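Local coordinates for protein transcriptional regulator (NtrC family) (Aquifex aeolicus, PDB 3DZD) that probably activates sigma-54-dependent transcription as an NtrC-family response regulator, coupling a receiver domain to an AAA+ ATPase module, here held inactive with ADP bound, at residues S161-E166 with K344-E349; P136-I141 with Y297-R302; L156-S161 with V293-L298. All blocks are in the same frame, centred on the assembly; numbering follows the deposited sequence.

The three contacts surround the nucleotide end of the AAA+ module and share elements. Interaction 3 is the most regular: two parallel strands of the central sheet joined backbone to backbone, buried on the face of I157 and I296 and more open on that of Q295 and Y297. Its first segment runs on into the phosphate-binding loop of interaction 1, with S161 common to both; there polar backbone groups, a lid helix and ADP meet in a partly buried site. Interaction 2 shares Y297 and L298 with interaction 3 but is apolar, with a lysine at its exposed margin. N346 ties interaction 1 to both others, through L301 N and E160 OE1.

Interaction 1 (S161-E166 with K344-E349). With ADP (adenosine-5'-diphosphate), chain C.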
loop_
_atom_site.group_PDB
_atom_site.type_symbol
_atom_site.label_atom_id
_atom_site.label_comp_id
_atom_site.label_asym_id
_atom_site.label_seq_id
_atom_site.Cartn_x
_atom_site.Cartn_y
_atom_site.Cartn_z
ATOM N N SER A 161 5.612 -11.255 -25.137
ATOM C CA SER A 161 4.511 -10.792 -24.312
ATOM C C SER A 161 4.007 -11.916 -23.432
ATOM O O SER A 161 3.936 -13.068 -23.866
ATOM C CB SER A 161 3.380 -10.262 -25.176
ATOM O OG SER A 161 3.839 -9.194 -25.979
ATOM N N GLY A 162 3.669 -11.571 -22.194
ATOM C CA GLY A 162 3.138 -12.531 -21.253
ATOM C C GLY A 162 4.107 -13.592 -20.782
ATOM O O GLY A 162 3.684 -14.685 -20.431
ATOM N N THR A 163 5.401 -13.293 -20.753
ATOM C CA THR A 163 6.379 -14.272 -20.249
ATOM C C THR A 163 6.795 -14.062 -18.781
ATOM O O THR A 163 7.680 -14.750 -18.287
ATOM C CB THR A 163 7.646 -14.321 -21.112
ATOM O OG1 THR A 163 8.152 -13.000 -21.255
ATOM C CG2 THR A 163 7.341 -14.877 -22.482
ATOM N N GLY A 164 6.155 -13.126 -18.082
ATOM C CA GLY A 164 6.428 -12.958 -16.668
ATOM C C GLY A 164 7.465 -11.898 -16.349
ATOM O O GLY A 164 8.064 -11.915 -15.278
ATOM N N LYS A 165 7.669 -10.968 -17.272
ATOM C CA LYS A 165 8.669 -9.927 -17.090
ATOM C C LYS A 165 8.427 -9.075 -15.839
ATOM O O LYS A 165 9.372 -8.683 -15.172
ATOM C CB LYS A 165 8.761 -9.060 -18.346
ATOM C CG LYS A 165 9.375 -9.798 -19.539
ATOM C CD LYS A 165 9.310 -8.968 -20.813
ATOM C CE LYS A 165 7.877 -8.854 -21.298
ATOM N NZ LYS A 165 7.773 -7.873 -22.408
ATOM N N GLU A 166 7.168 -8.799 -15.515
ATOM C CA GLU A 166 6.860 -8.027 -14.317
ATOM C C GLU A 166 7.143 -8.809 -13.031
ATOM O O GLU A 166 7.628 -8.250 -12.042
ATOM C CB GLU A 166 5.415 -7.513 -14.325
ATOM C CG GLU A 166 4.986 -6.950 -12.972
ATOM C CD GLU A 166 3.652 -6.208 -12.996
ATOM O OE1 GLU A 166 3.340 -5.518 -13.997
ATOM O OE2 GLU A 166 2.925 -6.301 -11.981
ATOM N N LYS A 344 1.384 -18.427 -28.348
ATOM C CA LYS A 344 1.883 -17.144 -28.843
ATOM C C LYS A 344 1.690 -16.029 -27.806
ATOM O O LYS A 344 2.441 -15.055 -27.774
ATOM C CB LYS A 344 1.218 -16.764 -30.166
ATOM C CG LYS A 344 1.710 -15.436 -30.714
ATOM C CD LYS A 344 1.216 -15.181 -32.128
ATOM C CE LYS A 344 1.868 -13.941 -32.723
ATOM N NZ LYS A 344 1.369 -13.654 -34.096
ATOM N N GLY A 345 0.670 -16.180 -26.966
ATOM C CA GLY A 345 0.454 -15.273 -25.853
ATOM C C GLY A 345 1.104 -15.759 -24.567
ATOM O O GLY A 345 0.932 -15.158 -23.500
ATOM N N ASN A 346 1.837 -16.863 -24.662
ATOM C CA ASN A 346 2.611 -17.363 -23.541
ATOM C C ASN A 346 1.810 -17.591 -22.254
ATOM O O ASN A 346 0.749 -18.194 -22.295
ATOM C CB ASN A 346 3.814 -16.452 -23.328
ATOM C CG ASN A 346 4.822 -16.577 -24.456
ATOM O OD1 ASN A 346 5.495 -17.592 -24.558
ATOM N ND2 ASN A 346 4.900 -15.568 -25.327
ATOM N N VAL A 347 2.318 -17.122 -21.117
ATOM C CA VAL A 347 1.722 -17.469 -19.826
ATOM C C VAL A 347 0.396 -16.747 -19.669
ATOM O O VAL A 347 -0.545 -17.242 -19.045
ATOM C CB VAL A 347 2.649 -17.113 -18.647
ATOM C CG1 VAL A 347 1.980 -17.433 -17.316
ATOM C CG2 VAL A 347 3.967 -17.853 -18.762
ATOM N N ARG A 348 0.327 -15.569 -20.263
ATOM C CA ARG A 348 -0.880 -14.769 -20.229
ATOM C C ARG A 348 -2.011 -15.536 -20.923
ATOM O O ARG A 348 -3.130 -15.596 -20.422
ATOM C CB ARG A 348 -0.600 -13.433 -20.911
ATOM C CG ARG A 348 -1.691 -12.419 -20.812
ATOM C CD ARG A 348 -1.096 -11.066 -21.122
ATOM N NE ARG A 348 -0.799 -10.936 -22.542
ATOM C CZ ARG A 348 0.053 -10.049 -23.044
ATOM N NH1 ARG A 348 0.699 -9.225 -22.233
ATOM N NH2 ARG A 348 0.255 -9.989 -24.354
ATOM N N GLU A 349 -1.697 -16.139 -22.066
ATOM C CA GLU A 349 -2.645 -16.999 -22.770
ATOM C C GLU A 349 -3.043 -18.219 -21.922
ATOM O O GLU A 349 -4.231 -18.476 -21.719
ATOM C CB GLU A 349 -2.081 -17.443 -24.125
ATOM C CG GLU A 349 -3.086 -18.240 -24.971
ATOM C CD GLU A 349 -2.523 -18.723 -26.302
ATOM O OE1 GLU A 349 -1.544 -18.134 -26.816
ATOM O OE2 GLU A 349 -3.065 -19.710 -26.839
HETATM P PB ADP C . 4.609 -9.774 -19.143
HETATM O O1B ADP C . 4.912 -8.918 -17.930
HETATM O O2B ADP C . 3.944 -9.036 -20.283
HETATM O O3B ADP C . 5.765 -10.600 -19.620
HETATM P PA ADP C . 2.732 -10.968 -17.278
HETATM O O1A ADP C . 3.597 -11.601 -16.223
HETATM O O2A ADP C . 2.130 -9.613 -16.968
HETATM O O3A ADP C . 3.559 -10.922 -18.673
HETATM O "O5'" ADP C . 1.521 -11.972 -17.616
HETATM C "C5'" ADP C . 1.498 -13.290 -17.083
HETATM C "C4'" ADP C . 0.321 -13.511 -16.154
HETATM O "O4'" ADP C . 0.518 -14.796 -15.577
HETATM C "C3'" ADP C . 0.386 -12.563 -14.975
HETATM O "O3'" ADP C . -0.899 -12.524 -14.347
HETATM C "C2'" ADP C . 1.321 -13.211 -13.988
HETATM O "O2'" ADP C . 0.757 -12.998 -12.693
HETATM C "C1'" ADP C . 1.216 -14.683 -14.327
HETATM N N9 ADP C . 2.547 -15.309 -14.480
HETATM C C8 ADP C . 3.417 -15.062 -15.478
HETATM N N7 ADP C . 4.530 -15.811 -15.360
HETATM C C5 ADP C . 4.380 -16.565 -14.258
HETATM C C6 ADP C . 5.201 -17.572 -13.553
HETATM N N6 ADP C . 6.425 -17.928 -14.028
HETATM N N1 ADP C . 4.686 -18.126 -12.440
HETATM C C2 ADP C . 3.470 -17.775 -11.979
HETATM N N3 ADP C . 2.672 -16.863 -12.560
HETATM C C4 ADP C . 3.070 -16.236 -13.684
HETATM O O HOH W 1 1.486 -7.607 -26.282
#
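S161 meets the lid through its CB, which lies 3.2 Å from R348 NH2, while its OG is hydrogen-bonded to a water that also weakly accepts from R348 NH2. S161 C and G162 N sit over one face of the R348 guanidinium, offset toward its rim, so the arginine lies against the loop backbone. The carbonyl of S161 is met in its plane by N346 ND2 (ND2 to S161 O 3.1 Å); the same amide also bonds E160 OE1 and, through OD1, L301 N. G162, with a positive phi of 68°, brings its carbonyl under the first turn of helix 346-359: V347 N donates to G162 O over 2.9 Å from above the carbonyl plane, and R348 N adds a weak bond. In sequence this is the Walker A P-loop, GESGTGK, facing the GNVREL stretch of the lid, where R348 corresponds, as in relatives, to the sensor II arginine. From G162 on, the loop amides face the phosphates, beginning with G162 N, which donates to ADP O2B (3.2 Å). T163 places OG1 in the crowded position between N and C (chi1 52°), bonded to E160 O, and turns CG2 alongside N346, 3.6 Å from its CG. G164 is the N-cap of helix 165-176; its N bonds ADP O3B and the bridging O3A weakly. K165 N makes the straightest bond, 3.0 Å to ADP O3B, and that of E166 N to O1B is weak. V347 CG1, anti to its backbone N, lies 3.3 Å from ADP C8, and R348 NH1 stops 3.8 Å from ADP O2B. Y323 of the second subunit packs on R348.

Interaction 2 (P136-I141 with Y297-R302)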
loop_
_atom_site.group_PDB
_atom_site.type_symbol
_atom_site.label_atom_id
_atom_site.label_comp_id
_atom_site.label_asym_id
_atom_site.label_seq_id
_atom_site.Cartn_x
_atom_site.Cartn_y
_atom_site.Cartn_z
ATOM N N PRO A 136 15.543 -25.824 -16.719
ATOM C CA PRO A 136 16.912 -25.336 -16.497
ATOM C C PRO A 136 17.097 -23.858 -16.870
ATOM O O PRO A 136 17.835 -23.131 -16.198
ATOM C CB PRO A 136 17.750 -26.231 -17.408
ATOM C CG PRO A 136 16.968 -27.527 -17.472
ATOM C CD PRO A 136 15.516 -27.133 -17.405
ATOM N N LYS A 137 16.434 -23.407 -17.927
ATOM C CA LYS A 137 16.536 -21.996 -18.288
ATOM C C LYS A 137 15.894 -21.092 -17.226
ATOM O O LYS A 137 16.434 -20.038 -16.889
ATOM C CB LYS A 137 15.956 -21.745 -19.678
ATOM C CG LYS A 137 16.874 -22.265 -20.779
ATOM C CD LYS A 137 16.184 -22.414 -22.135
ATOM C CE LYS A 137 17.253 -22.354 -23.239
ATOM N NZ LYS A 137 16.898 -23.093 -24.486
ATOM N N ILE A 138 14.762 -21.525 -16.679
ATOM C CA ILE A 138 14.113 -20.760 -15.625
ATOM C C ILE A 138 14.866 -20.822 -14.303
ATOM O O ILE A 138 14.976 -19.826 -13.611
ATOM C CB ILE A 138 12.674 -21.205 -15.395
ATOM C CG1 ILE A 138 11.849 -20.983 -16.668
ATOM C CG2 ILE A 138 12.094 -20.444 -14.208
ATOM C CD1 ILE A 138 11.740 -19.527 -17.092
ATOM N N LEU A 139 15.387 -21.992 -13.953
ATOM C CA LEU A 139 16.191 -22.119 -12.738
ATOM C C LEU A 139 17.435 -21.229 -12.801
ATOM O O LEU A 139 17.872 -20.684 -11.787
ATOM C CB LEU A 139 16.577 -23.581 -12.488
ATOM C CG LEU A 139 15.357 -24.483 -12.261
ATOM C CD1 LEU A 139 15.754 -25.941 -12.099
ATOM C CD2 LEU A 139 14.543 -23.986 -11.051
ATOM N N GLU A 140 17.992 -21.078 -13.995
ATOM C CA GLU A 140 19.153 -20.221 -14.206
ATOM C C GLU A 140 18.816 -18.755 -13.898
ATOM O O GLU A 140 19.575 -18.069 -13.221
ATOM C CB GLU A 140 19.644 -20.391 -15.644
ATOM C CG GLU A 140 20.918 -19.654 -15.995
ATOM C CD GLU A 140 21.294 -19.831 -17.470
ATOM O OE1 GLU A 140 20.371 -20.002 -18.310
ATOM O OE2 GLU A 140 22.514 -19.805 -17.792
ATOM N N ILE A 141 17.665 -18.292 -14.392
ATOM C CA ILE A 141 17.153 -16.949 -14.090
ATOM C C ILE A 141 16.933 -16.785 -12.576
ATOM O O ILE A 141 17.325 -15.779 -11.981
ATOM C CB ILE A 141 15.842 -16.650 -14.876
ATOM C CG1 ILE A 141 16.137 -16.484 -16.372
ATOM C CG2 ILE A 141 15.118 -15.424 -14.328
ATOM C CD1 ILE A 141 14.930 -16.568 -17.269
ATOM N N TYR A 297 17.044 -12.567 -20.088
ATOM C CA TYR A 297 16.184 -13.017 -21.168
ATOM C C TYR A 297 15.215 -14.074 -20.645
ATOM O O TYR A 297 15.646 -15.097 -20.128
ATOM C CB TYR A 297 17.026 -13.607 -22.304
ATOM C CG TYR A 297 16.188 -14.222 -23.392
ATOM C CD1 TYR A 297 15.512 -13.424 -24.299
ATOM C CD2 TYR A 297 16.058 -15.593 -23.504
ATOM C CE1 TYR A 297 14.737 -13.973 -25.289
ATOM C CE2 TYR A 297 15.296 -16.157 -24.491
ATOM C CZ TYR A 297 14.634 -15.345 -25.385
ATOM O OH TYR A 297 13.851 -15.896 -26.374
ATOM N N LEU A 298 13.917 -13.816 -20.759
ATOM C CA LEU A 298 12.905 -14.819 -20.432
ATOM C C LEU A 298 12.467 -15.542 -21.691
ATOM O O LEU A 298 11.937 -14.922 -22.601
ATOM C CB LEU A 298 11.665 -14.173 -19.799
ATOM C CG LEU A 298 11.878 -13.313 -18.561
ATOM C CD1 LEU A 298 10.539 -12.917 -17.929
ATOM C CD2 LEU A 298 12.764 -14.049 -17.562
ATOM N N PRO A 299 12.661 -16.861 -21.737
ATOM C CA PRO A 299 12.269 -17.663 -22.908
ATOM C C PRO A 299 10.746 -17.760 -23.071
ATOM O O PRO A 299 10.033 -17.693 -22.076
ATOM C CB PRO A 299 12.816 -19.061 -22.588
ATOM C CG PRO A 299 13.461 -18.973 -21.248
ATOM C CD PRO A 299 13.120 -17.683 -20.608
ATOM N N PRO A 300 10.257 -17.946 -24.311
ATOM C CA PRO A 300 8.826 -18.198 -24.501
ATOM C C PRO A 300 8.397 -19.439 -23.739
ATOM O O PRO A 300 9.216 -20.316 -23.431
ATOM C CB PRO A 300 8.700 -18.448 -26.003
ATOM C CG PRO A 300 9.939 -17.883 -26.608
ATOM C CD PRO A 300 11.003 -18.005 -25.577
ATOM N N LEU A 301 7.113 -19.500 -23.425
ATOM C CA LEU A 301 6.554 -20.622 -22.700
ATOM C C LEU A 301 6.818 -21.953 -23.422
ATOM O O LEU A 301 7.132 -22.952 -22.774
ATOM C CB LEU A 301 5.057 -20.400 -22.472
ATOM C CG LEU A 301 4.252 -21.552 -21.874
ATOM C CD1 LEU A 301 4.879 -22.061 -20.594
ATOM C CD2 LEU A 301 2.802 -21.097 -21.636
ATOM N N ARG A 302 6.709 -21.955 -24.753
ATOM C CA ARG A 302 6.947 -23.161 -25.548
ATOM C C ARG A 302 8.404 -23.636 -25.525
ATOM O O ARG A 302 8.719 -24.700 -26.062
ATOM C CB ARG A 302 6.511 -22.948 -27.001
ATOM C CG ARG A 302 7.374 -21.958 -27.737
ATOM C CD ARG A 302 6.703 -21.417 -28.970
ATOM N NE ARG A 302 7.509 -20.396 -29.640
ATOM C CZ ARG A 302 7.412 -19.087 -29.415
ATOM N NH1 ARG A 302 6.547 -18.610 -28.519
ATOM N NH2 ARG A 302 8.184 -18.245 -30.089
#
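I141 sets its CD1 against Y297 to P299, the segment leading on from strand 294-297, meeting L298 CD2 at 3.3 Å. The same methyl lies 3.3 Å from Y297 O and 4.0 Å from P299 CD, so one atom makes all of the residue's closest approaches. Its torsions account for this: CG1 is anti to the carbonyl carbon (chi1 -70°) and CD1 continues nearly extended (chi2 164°), the side chain crossing that of L298 at about a right angle. Helix 136-149 thereby packs against the segment that leads from the last strand of the AAA+ core sheet toward the lid helices, starting with helix 307-322. P299, its CB directed toward the helix, meets it with ring atoms CG and CD. I138, folded back at chi2 (-63°), brings CD1 to 4.2 Å from P299 CD, and K137 CB lies 4.0 Å from P299 CG before the rest of the lysine chain leads away from the contact. L298 also touches K165 and V168 of helix 165-176, so its side chain lies between two helices. Farther along, R302 NH2 forms a salt bridge with E160 OE2.

Interaction 3 (L156-S161 with V293-L298); sequences LITGES and VFQIYL
Strands 156-158 and 294-297 run parallel, their axes 4.8 Å apart and 19° from alignment, with L156, I157 and T158 in register with Q295, I296 and Y297. Two carbonyls of each strand segment alternate as acceptors: L156 N donates to F294 O, I296 N to L156 O, T158 N to I296 O and L298 N to T158 O, all over 2.9 to 3.1 Å. The last is nearly collinear with the C=O axis (174°), and CA-H groups of Q295, I157 and Y297 approach three of the same acceptors. I157 and I296 share one face of the sheet. There the I157 and L298 side chains cross obliquely, with I157 CG2, anti to the backbone N, 4.0 Å from L298 CG, while I296 rests on L144 and I148 of helix 136-149 and I172 of helix 165-176. On the other face L156 lies alongside Q295, its CD2 3.7 Å from Q295 NE2, and Y297 turns CD1 toward T158 O. A water joins T158 OG1 (2.8 Å), L156 O and Q295 NE2 on that face. Strand 155-158 stands between 265-270 and 294-297 in the 5-1-4-3-2 order of the AAA+ sheet, which puts 294-297 at an edge. Beyond the bridges a second water links L298 O to E160 N, within the first residues of the P-loop. The chemistry is thus two-sided: I157 and I296 are buried on their face, whereas on the other Q295 and Y297 are exposed and a water bridges polar groups; the T158 O bond, one residue before G159, probably helps to position the start of the phosphate-binding loop.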
loop_
_atom_site.group_PDB
_atom_site.type_symbol
_atom_site.label_atom_id
_atom_site.label_comp_id
_atom_site.label_asym_id
_atom_site.label_seq_id
_atom_site.Cartn_x
_atom_site.Cartn_y
_atom_site.Cartn_z
ATOM N N LEU A 156 17.547 -4.658 -17.918
ATOM C CA LEU A 156 16.648 -4.771 -19.050
ATOM C C LEU A 156 16.194 -6.221 -19.164
ATOM O O LEU A 156 17.012 -7.124 -19.290
ATOM C CB LEU A 156 17.345 -4.336 -20.345
ATOM C CG LEU A 156 16.522 -4.541 -21.627
ATOM C CD1 LEU A 156 15.356 -3.562 -21.680
ATOM C CD2 LEU A 156 17.385 -4.416 -22.884
ATOM N N ILE A 157 14.888 -6.436 -19.105
ATOM C CA ILE A 157 14.319 -7.765 -19.238
ATOM C C ILE A 157 13.712 -7.937 -20.630
ATOM O O ILE A 157 12.733 -7.279 -20.958
ATOM C CB ILE A 157 13.226 -8.006 -18.179
ATOM C CG1 ILE A 157 13.771 -7.703 -16.781
ATOM C CG2 ILE A 157 12.698 -9.419 -18.267
ATOM C CD1 ILE A 157 12.731 -7.752 -15.700
ATOM N N THR A 158 14.298 -8.814 -21.439
ATOM C CA THR A 158 13.777 -9.103 -22.775
ATOM C C THR A 158 12.953 -10.386 -22.787
ATOM O O THR A 158 13.262 -11.361 -22.104
ATOM C CB THR A 158 14.907 -9.216 -23.840
ATOM O OG1 THR A 158 15.686 -8.016 -23.841
ATOM C CG2 THR A 158 14.314 -9.426 -25.246
ATOM N N GLY A 159 11.885 -10.387 -23.559
ATOM C CA GLY A 159 11.023 -11.550 -23.611
ATOM C C GLY A 159 9.772 -11.226 -24.375
ATOM O O GLY A 159 9.411 -10.060 -24.503
ATOM N N GLU A 160 9.107 -12.260 -24.878
ATOM C CA GLU A 160 7.843 -12.087 -25.569
ATOM C C GLU A 160 6.760 -11.648 -24.593
ATOM O O GLU A 160 6.960 -11.667 -23.370
ATOM C CB GLU A 160 7.431 -13.379 -26.256
ATOM C CG GLU A 160 8.309 -13.769 -27.422
ATOM C CD GLU A 160 7.763 -14.966 -28.189
ATOM O OE1 GLU A 160 6.786 -15.588 -27.703
ATOM O OE2 GLU A 160 8.311 -15.278 -29.279
ATOM N N SER A 161 5.612 -11.255 -25.137
ATOM C CA SER A 161 4.511 -10.792 -24.312
ATOM C C SER A 161 4.007 -11.916 -23.432
ATOM O O SER A 161 3.936 -13.068 -23.866
ATOM C CB SER A 161 3.380 -10.262 -25.176
ATOM O OG SER A 161 3.839 -9.194 -25.979
ATOM N N VAL A 293 22.767 -2.302 -18.301
ATOM C CA VAL A 293 23.985 -2.693 -17.606
ATOM C C VAL A 293 23.926 -4.167 -17.195
ATOM O O VAL A 293 24.925 -4.874 -17.273
ATOM C CB VAL A 293 24.219 -1.801 -16.365
ATOM C CG1 VAL A 293 25.426 -2.268 -15.590
ATOM C CG2 VAL A 293 24.393 -0.352 -16.788
ATOM N N PHE A 294 22.753 -4.610 -16.735
ATOM C CA PHE A 294 22.443 -6.032 -16.599
ATOM C C PHE A 294 21.278 -6.406 -17.499
ATOM O O PHE A 294 20.386 -5.601 -17.741
ATOM C CB PHE A 294 22.048 -6.385 -15.169
ATOM C CG PHE A 294 23.152 -6.239 -14.182
ATOM C CD1 PHE A 294 24.331 -6.952 -14.334
ATOM C CD2 PHE A 294 23.005 -5.400 -13.084
ATOM C CE1 PHE A 294 25.355 -6.816 -13.417
ATOM C CE2 PHE A 294 24.020 -5.261 -12.162
ATOM C CZ PHE A 294 25.201 -5.967 -12.326
ATOM N N GLN A 295 21.263 -7.641 -17.973
ATOM C CA GLN A 295 20.151 -8.100 -18.786
ATOM C C GLN A 295 19.675 -9.462 -18.334
ATOM O O GLN A 295 20.427 -10.225 -17.734
ATOM C CB GLN A 295 20.533 -8.165 -20.261
ATOM C CG GLN A 295 20.930 -6.837 -20.856
ATOM C CD GLN A 295 20.944 -6.885 -22.363
ATOM O OE1 GLN A 295 21.961 -6.596 -22.996
ATOM N NE2 GLN A 295 19.811 -7.264 -22.953
ATOM N N ILE A 296 18.411 -9.754 -18.628
ATOM C CA ILE A 296 17.850 -11.063 -18.391
ATOM C C ILE A 296 16.949 -11.350 -19.569
ATOM O O ILE A 296 16.183 -10.480 -19.996
ATOM C CB ILE A 296 16.988 -11.100 -17.116
ATOM C CG1 ILE A 296 17.819 -10.753 -15.887
ATOM C CG2 ILE A 296 16.311 -12.462 -16.963
ATOM C CD1 ILE A 296 16.991 -10.470 -14.649
ATOM N N TYR A 297 17.044 -12.567 -20.088
ATOM C CA TYR A 297 16.184 -13.017 -21.168
ATOM C C TYR A 297 15.215 -14.074 -20.645
ATOM O O TYR A 297 15.646 -15.097 -20.128
ATOM C CB TYR A 297 17.026 -13.607 -22.304
ATOM C CG TYR A 297 16.188 -14.222 -23.392
ATOM C CD1 TYR A 297 15.512 -13.424 -24.299
ATOM C CD2 TYR A 297 16.058 -15.593 -23.504
ATOM C CE1 TYR A 297 14.737 -13.973 -25.289
ATOM C CE2 TYR A 297 15.296 -16.157 -24.491
ATOM C CZ TYR A 297 14.634 -15.345 -25.385
ATOM O OH TYR A 297 13.851 -15.896 -26.374
ATOM N N LEU A 298 13.917 -13.816 -20.759
ATOM C CA LEU A 298 12.905 -14.819 -20.432
ATOM C C LEU A 298 12.467 -15.542 -21.691
ATOM O O LEU A 298 11.937 -14.922 -22.601
ATOM C CB LEU A 298 11.665 -14.173 -19.799
ATOM C CG LEU A 298 11.878 -13.313 -18.561
ATOM C CD1 LEU A 298 10.539 -12.917 -17.929
ATOM C CD2 LEU A 298 12.764 -14.049 -17.562
HETATM O O HOH W 2 17.579 -7.669 -21.791
HETATM O O HOH W 3 10.436 -14.814 -24.748
#